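Local coordinates for protein putative acid phosphatase WZB (Escherichia coli, PDB 2WMY) that probably removes phosphate from phosphotyrosine in proteins, as a member of the low molecular weight phosphotyrosine protein phosphatase family, at residues F8-V13 with Q81-L86; L85-Y90 with G105-F110. The protein carries 1 engineered substitution. All coordinates share one frame; numbering follows the deposited sequence.

Contact 1 (F8-V13 with Q81-L86); sequences FDSILV and QYDLLL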
loop_
_atom_site.group_PDB
_atom_site.type_symbol
_atom_site.label_atom_id
_atom_site.label_comp_id
_atom_site.label_asym_id
_atom_site.label_seq_id
_atom_site.Cartn_x
_atom_site.Cartn_y
_atom_site.Cartn_z
ATOM N N PHE A 8 -5.764 13.594 9.190
ATOM C CA PHE A 8 -4.992 12.844 8.196
ATOM C C PHE A 8 -5.582 12.985 6.795
ATOM O O PHE A 8 -6.488 12.244 6.412
ATOM C CB PHE A 8 -4.918 11.363 8.571
ATOM C CG PHE A 8 -4.310 11.115 9.913
ATOM C CD1 PHE A 8 -2.936 11.116 10.073
ATOM C CD2 PHE A 8 -5.111 10.886 11.018
ATOM C CE1 PHE A 8 -2.371 10.889 11.311
ATOM C CE2 PHE A 8 -4.553 10.660 12.255
ATOM C CZ PHE A 8 -3.181 10.662 12.402
ATOM N N ASP A 9 -5.060 13.934 6.028
ATOM C CA ASP A 9 -5.638 14.240 4.728
ATOM C C ASP A 9 -4.832 13.614 3.597
ATOM O O ASP A 9 -5.338 13.442 2.490
ATOM C CB ASP A 9 -5.738 15.756 4.539
ATOM C CG ASP A 9 -6.809 16.151 3.536
ATOM O OD1 ASP A 9 -7.493 15.253 2.999
ATOM O OD2 ASP A 9 -6.969 17.364 3.287
ATOM N N SER A 10 -3.577 13.282 3.882
ATOM C CA SER A 10 -2.694 12.665 2.899
ATOM C C SER A 10 -2.284 11.270 3.356
ATOM O O SER A 10 -1.917 11.076 4.517
ATOM C CB SER A 10 -1.444 13.521 2.704
ATOM O OG SER A 10 -1.779 14.893 2.570
ATOM N N ILE A 11 -2.345 10.300 2.447
ATOM C CA ILE A 11 -1.940 8.931 2.768
ATOM C C ILE A 11 -0.912 8.365 1.779
ATOM O O ILE A 11 -1.121 8.394 0.558
ATOM C CB ILE A 11 -3.145 7.970 2.830
ATOM C CG1 ILE A 11 -4.223 8.494 3.781
ATOM C CG2 ILE A 11 -2.699 6.576 3.263
ATOM C CD1 ILE A 11 -5.441 7.586 3.838
ATOM N N LEU A 12 0.196 7.859 2.314
ATOM C CA LEU A 12 1.196 7.170 1.503
ATOM C C LEU A 12 1.160 5.675 1.805
ATOM O O LEU A 12 1.466 5.249 2.922
ATOM C CB LEU A 12 2.600 7.735 1.766
ATOM C CG LEU A 12 3.728 7.202 0.866
ATOM C CD1 LEU A 12 3.506 7.566 -0.609
ATOM C CD2 LEU A 12 5.083 7.708 1.335
ATOM N N VAL A 13 0.774 4.880 0.811
ATOM C CA VAL A 13 0.750 3.426 0.947
ATOM C C VAL A 13 2.079 2.803 0.515
ATOM O O VAL A 13 2.582 3.075 -0.572
ATOM C CB VAL A 13 -0.405 2.813 0.129
ATOM C CG1 VAL A 13 -0.489 1.309 0.367
ATOM C CG2 VAL A 13 -1.723 3.486 0.499
ATOM N N GLN A 81 5.414 14.706 2.520
ATOM C CA GLN A 81 4.211 15.213 1.868
ATOM C C GLN A 81 2.953 14.458 2.288
ATOM O O GLN A 81 1.870 14.712 1.765
ATOM C CB GLN A 81 4.356 15.131 0.350
ATOM C CG GLN A 81 5.652 15.690 -0.187
ATOM C CD GLN A 81 5.942 15.191 -1.587
ATOM O OE1 GLN A 81 5.062 14.650 -2.262
ATOM N NE2 GLN A 81 7.183 15.363 -2.030
ATOM N N TYR A 82 3.089 13.525 3.220
ATOM C CA TYR A 82 1.936 12.739 3.643
ATOM C C TYR A 82 1.742 12.750 5.158
ATOM O O TYR A 82 2.710 12.793 5.923
ATOM C CB TYR A 82 2.016 11.316 3.068
ATOM C CG TYR A 82 1.986 11.322 1.552
ATOM C CD1 TYR A 82 0.793 11.155 0.857
ATOM C CD2 TYR A 82 3.145 11.549 0.817
ATOM C CE1 TYR A 82 0.763 11.184 -0.536
ATOM C CE2 TYR A 82 3.124 11.589 -0.568
ATOM C CZ TYR A 82 1.932 11.400 -1.239
ATOM O OH TYR A 82 1.914 11.441 -2.616
ATOM N N ASP A 83 0.480 12.745 5.578
ATOM C CA ASP A 83 0.136 12.827 6.995
ATOM C C ASP A 83 0.135 11.457 7.653
ATOM O O ASP A 83 0.172 11.352 8.880
ATOM C CB ASP A 83 -1.238 13.469 7.173
ATOM C CG ASP A 83 -1.346 14.815 6.485
ATOM O OD1 ASP A 83 -0.371 15.599 6.535
ATOM O OD2 ASP A 83 -2.412 15.088 5.896
ATOM N N LEU A 84 0.091 10.415 6.830
ATOM C CA LEU A 84 -0.013 9.049 7.320
ATOM C C LEU A 84 0.613 8.056 6.333
ATOM O O LEU A 84 0.312 8.076 5.137
ATOM C CB LEU A 84 -1.488 8.697 7.554
ATOM C CG LEU A 84 -1.811 7.259 7.957
ATOM C CD1 LEU A 84 -1.375 7.003 9.400
ATOM C CD2 LEU A 84 -3.291 6.987 7.796
ATOM N N LEU A 85 1.488 7.195 6.850
ATOM C CA LEU A 85 2.104 6.135 6.068
ATOM C C LEU A 85 1.514 4.797 6.495
ATOM O O LEU A 85 1.398 4.511 7.690
ATOM C CB LEU A 85 3.624 6.106 6.290
ATOM C CG LEU A 85 4.543 7.122 5.602
ATOM C CD1 LEU A 85 4.073 8.539 5.805
ATOM C CD2 LEU A 85 5.975 6.955 6.109
ATOM N N LEU A 86 1.155 3.974 5.519
ATOM C CA LEU A 86 0.650 2.641 5.796
ATOM C C LEU A 86 1.547 1.618 5.118
ATOM O O LEU A 86 1.647 1.594 3.890
ATOM C CB LEU A 86 -0.805 2.508 5.323
ATOM C CG LEU A 86 -1.800 3.365 6.114
ATOM C CD1 LEU A 86 -3.211 3.186 5.596
ATOM C CD2 LEU A 86 -1.731 3.026 7.604
#
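The Tyr82 ring takes the CB of Leu12 on one face, 4.0 Å from CB to the ring centroid, a CH-pi contact offset toward the rim where CG lies. Leu12 crosses the tyrosine at about a right angle, and its CG stands anti to the backbone N (chi1 -174°), which carries CD1 along to the far end of the ring, near CE2 and CZ. Tyrosine suits the place because its flat ring lies on an aliphatic neighbour while its hydroxyl reaches on to a polar partner, Asn39. Lys37 adds a cation-pi contact to the same ring. The Phe8 ring turns an edge to the other segment, with CD1 3.3 Å from Asp83 O, near the ring plane; the same CD1 also touches CB of Leu84.

Asp83 carries the polar end of the contact. Its OD2 accepts from Asp9 N at 2.9 Å through the anti lone pair and from Ser10 N, also at 2.9 Å, from above the carboxylate plane; the hydroxyl of Ser10 adds a weak third bond. Beyond it the strands run parallel. Leu84 O receives Leu12 N at 2.8 Å in an almost straight bond (170°), and Leu12 O receives Leu86 N at 2.9 Å. Beta-branched Ile11 meets Leu86 on the sheet face opposite Leu12, CG2 to CD1 at 4.1 Å.

Two consecutive N-H groups converge on one carboxylate oxygen and tie down the chain just where the parallel pairing starts; they would probably favour the ionised form of Asp83, although the Asp9 carboxylate, OD2 5.7 Å from Asp83 OD2, would oppose it somewhat.

Contact 2 (L85-Y90 with G105-F110); sequences LLVMEY and GKTMLF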
loop_
_atom_site.group_PDB
_atom_site.type_symbol
_atom_site.label_atom_id
_atom_site.label_comp_id
_atom_site.label_asym_id
_atom_site.label_seq_id
_atom_site.Cartn_x
_atom_site.Cartn_y
_atom_site.Cartn_z
ATOM N N LEU A 85 1.488 7.195 6.850
ATOM C CA LEU A 85 2.104 6.135 6.068
ATOM C C LEU A 85 1.514 4.797 6.495
ATOM O O LEU A 85 1.398 4.511 7.690
ATOM C CB LEU A 85 3.624 6.106 6.290
ATOM C CG LEU A 85 4.543 7.122 5.602
ATOM C CD1 LEU A 85 4.073 8.539 5.805
ATOM C CD2 LEU A 85 5.975 6.955 6.109
ATOM N N LEU A 86 1.155 3.974 5.519
ATOM C CA LEU A 86 0.650 2.641 5.796
ATOM C C LEU A 86 1.547 1.618 5.118
ATOM O O LEU A 86 1.647 1.594 3.890
ATOM C CB LEU A 86 -0.805 2.508 5.323
ATOM C CG LEU A 86 -1.800 3.365 6.114
ATOM C CD1 LEU A 86 -3.211 3.186 5.596
ATOM C CD2 LEU A 86 -1.731 3.026 7.604
ATOM N N VAL A 87 2.210 0.789 5.919
ATOM C CA VAL A 87 3.162 -0.178 5.378
ATOM C C VAL A 87 2.641 -1.603 5.507
ATOM O O VAL A 87 1.824 -1.897 6.374
ATOM C CB VAL A 87 4.556 -0.073 6.018
ATOM C CG1 VAL A 87 5.063 1.359 5.977
ATOM C CG2 VAL A 87 4.534 -0.597 7.445
ATOM N N MET A 88 3.122 -2.479 4.630
ATOM C CA MET A 88 2.554 -3.810 4.501
ATOM C C MET A 88 3.078 -4.755 5.576
ATOM O O MET A 88 2.325 -5.549 6.133
ATOM C CB MET A 88 2.831 -4.363 3.099
ATOM C CG MET A 88 2.197 -3.543 1.977
ATOM S SD MET A 88 0.398 -3.520 2.138
ATOM C CE MET A 88 -0.033 -2.109 1.112
ATOM N N GLU A 89 4.365 -4.642 5.884
ATOM C CA GLU A 89 5.019 -5.618 6.745
ATOM C C GLU A 89 5.666 -5.023 7.989
ATOM O O GLU A 89 6.109 -3.874 7.988
ATOM C CB GLU A 89 6.076 -6.385 5.948
ATOM C CG GLU A 89 5.540 -7.081 4.716
ATOM C CD GLU A 89 6.613 -7.865 3.997
ATOM O OE1 GLU A 89 7.458 -8.452 4.697
ATOM O OE2 GLU A 89 6.608 -7.899 2.741
ATOM N N TYR A 90 5.722 -5.826 9.049
ATOM C CA TYR A 90 6.461 -5.459 10.242
ATOM C C TYR A 90 7.871 -5.027 9.863
ATOM O O TYR A 90 8.345 -3.982 10.304
ATOM C CB TYR A 90 6.499 -6.622 11.233
ATOM C CG TYR A 90 5.199 -6.825 11.978
ATOM C CD1 TYR A 90 4.804 -5.946 12.980
ATOM C CD2 TYR A 90 4.365 -7.894 11.681
ATOM C CE1 TYR A 90 3.609 -6.127 13.662
ATOM C CE2 TYR A 90 3.170 -8.084 12.358
ATOM C CZ TYR A 90 2.799 -7.201 13.346
ATOM O OH TYR A 90 1.613 -7.394 14.012
ATOM N N GLY A 105 6.680 8.155 13.458
ATOM C CA GLY A 105 5.604 8.528 14.359
ATOM C C GLY A 105 4.227 8.629 13.726
ATOM O O GLY A 105 3.217 8.782 14.422
ATOM N N LYS A 106 4.178 8.551 12.403
ATOM C CA LYS A 106 2.916 8.630 11.680
ATOM C C LYS A 106 2.787 7.432 10.740
ATOM O O LYS A 106 2.062 7.471 9.756
ATOM C CB LYS A 106 2.830 9.935 10.890
ATOM C CG LYS A 106 3.899 10.067 9.819
ATOM C CD LYS A 106 3.708 11.318 8.968
ATOM C CE LYS A 106 5.021 11.708 8.311
ATOM N NZ LYS A 106 4.893 12.831 7.344
ATOM N N THR A 107 3.507 6.367 11.061
ATOM C CA THR A 107 3.458 5.143 10.283
ATOM C C THR A 107 2.701 4.048 11.035
ATOM O O THR A 107 2.899 3.845 12.233
ATOM C CB THR A 107 4.874 4.639 9.954
ATOM O OG1 THR A 107 5.593 5.658 9.254
ATOM C CG2 THR A 107 4.812 3.393 9.080
ATOM N N MET A 108 1.822 3.354 10.321
ATOM C CA MET A 108 1.145 2.184 10.867
ATOM C C MET A 108 1.014 1.111 9.789
ATOM O O MET A 108 1.203 1.380 8.602
ATOM C CB MET A 108 -0.223 2.563 11.437
ATOM C CG MET A 108 -0.144 3.543 12.630
ATOM S SD MET A 108 -1.764 4.169 13.121
ATOM C CE MET A 108 -2.518 2.698 13.818
ATOM N N LEU A 109 0.727 -0.112 10.210
ATOM C CA LEU A 109 0.520 -1.198 9.265
ATOM C C LEU A 109 -0.763 -0.987 8.474
ATOM O O LEU A 109 -1.743 -0.463 8.996
ATOM C CB LEU A 109 0.480 -2.529 10.002
ATOM C CG LEU A 109 1.836 -2.842 10.631
ATOM C CD1 LEU A 109 1.715 -3.921 11.706
ATOM C CD2 LEU A 109 2.809 -3.253 9.540
ATOM N N PHE A 110 -0.743 -1.388 7.209
ATOM C CA PHE A 110 -1.930 -1.333 6.379
ATOM C C PHE A 110 -3.036 -2.205 6.976
ATOM O O PHE A 110 -4.201 -1.825 6.987
ATOM C CB PHE A 110 -1.611 -1.783 4.955
ATOM C CG PHE A 110 -2.633 -1.343 3.952
ATOM C CD1 PHE A 110 -2.490 -0.139 3.287
ATOM C CD2 PHE A 110 -3.751 -2.118 3.697
ATOM C CE1 PHE A 110 -3.430 0.279 2.382
ATOM C CE2 PHE A 110 -4.697 -1.705 2.786
ATOM C CZ PHE A 110 -4.538 -0.510 2.127
#
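Met88 and Phe110 lie side by side, with CE of the methionine over one ring face, 4.2 Å from the centroid, while SD sits obliquely beside the ring in a Met-aromatic contact. Although CB points away from segment 105-110, the bend at chi2 (-61°) brings the thioether back to the ring. An alanine at Met88 would probably open a gap against this ring face and leave Phe110 freer to turn. Leu86 CB reaches Phe110 CD1 at 3.7 Å, the two side chains crossing at about a right angle.

Past the end of strand 84-87, Leu109 CD1 sits over one face of the Tyr90 ring, 3.5 Å from CE1. Val87 CG1 meets Thr107 CG2 at 3.7 Å, both beta-branched, as suits a strand.

The backbone sets these groups: Phe110 N bonds to Val87 O at 2.7 Å, and Val87 N to Met108 O at 2.9 Å. Farther out, Leu137 and Ser141 of helix 127-147 touch Phe110. Glu89 forms a salt bridge with Arg21, a predicted active-site residue, and Met88 touches Cys15, the predicted nucleophile. Strand 84-87, helix 90-99 and strand 107-109 form a beta-alpha-beta crossover, whose first strand ends beside the predicted catalytic site.

In the fold
Contacts 1 and 2 lie on the two sides of strand 84-87 in one four-stranded parallel sheet, ordered 37-42, 10-15, 84-87, 107-109, and their centres are 10 Å apart. Along the chain, segment 8-13 comes first; 81-86 and 85-90 then follow, sharing Leu85 and Leu86, and 105-110 closes the series after helix 90-99. The two contacts also touch directly: Lys106 NZ makes a probable hydrogen bond to Tyr82 O, and Val13 packs on Met88. The shared strand therefore joins the edge strand 107-109 to strand 10-15, which leads into the P-loop, the C-X5-R signature of this family, running from Cys15 to Arg21, both predicted active-site residues.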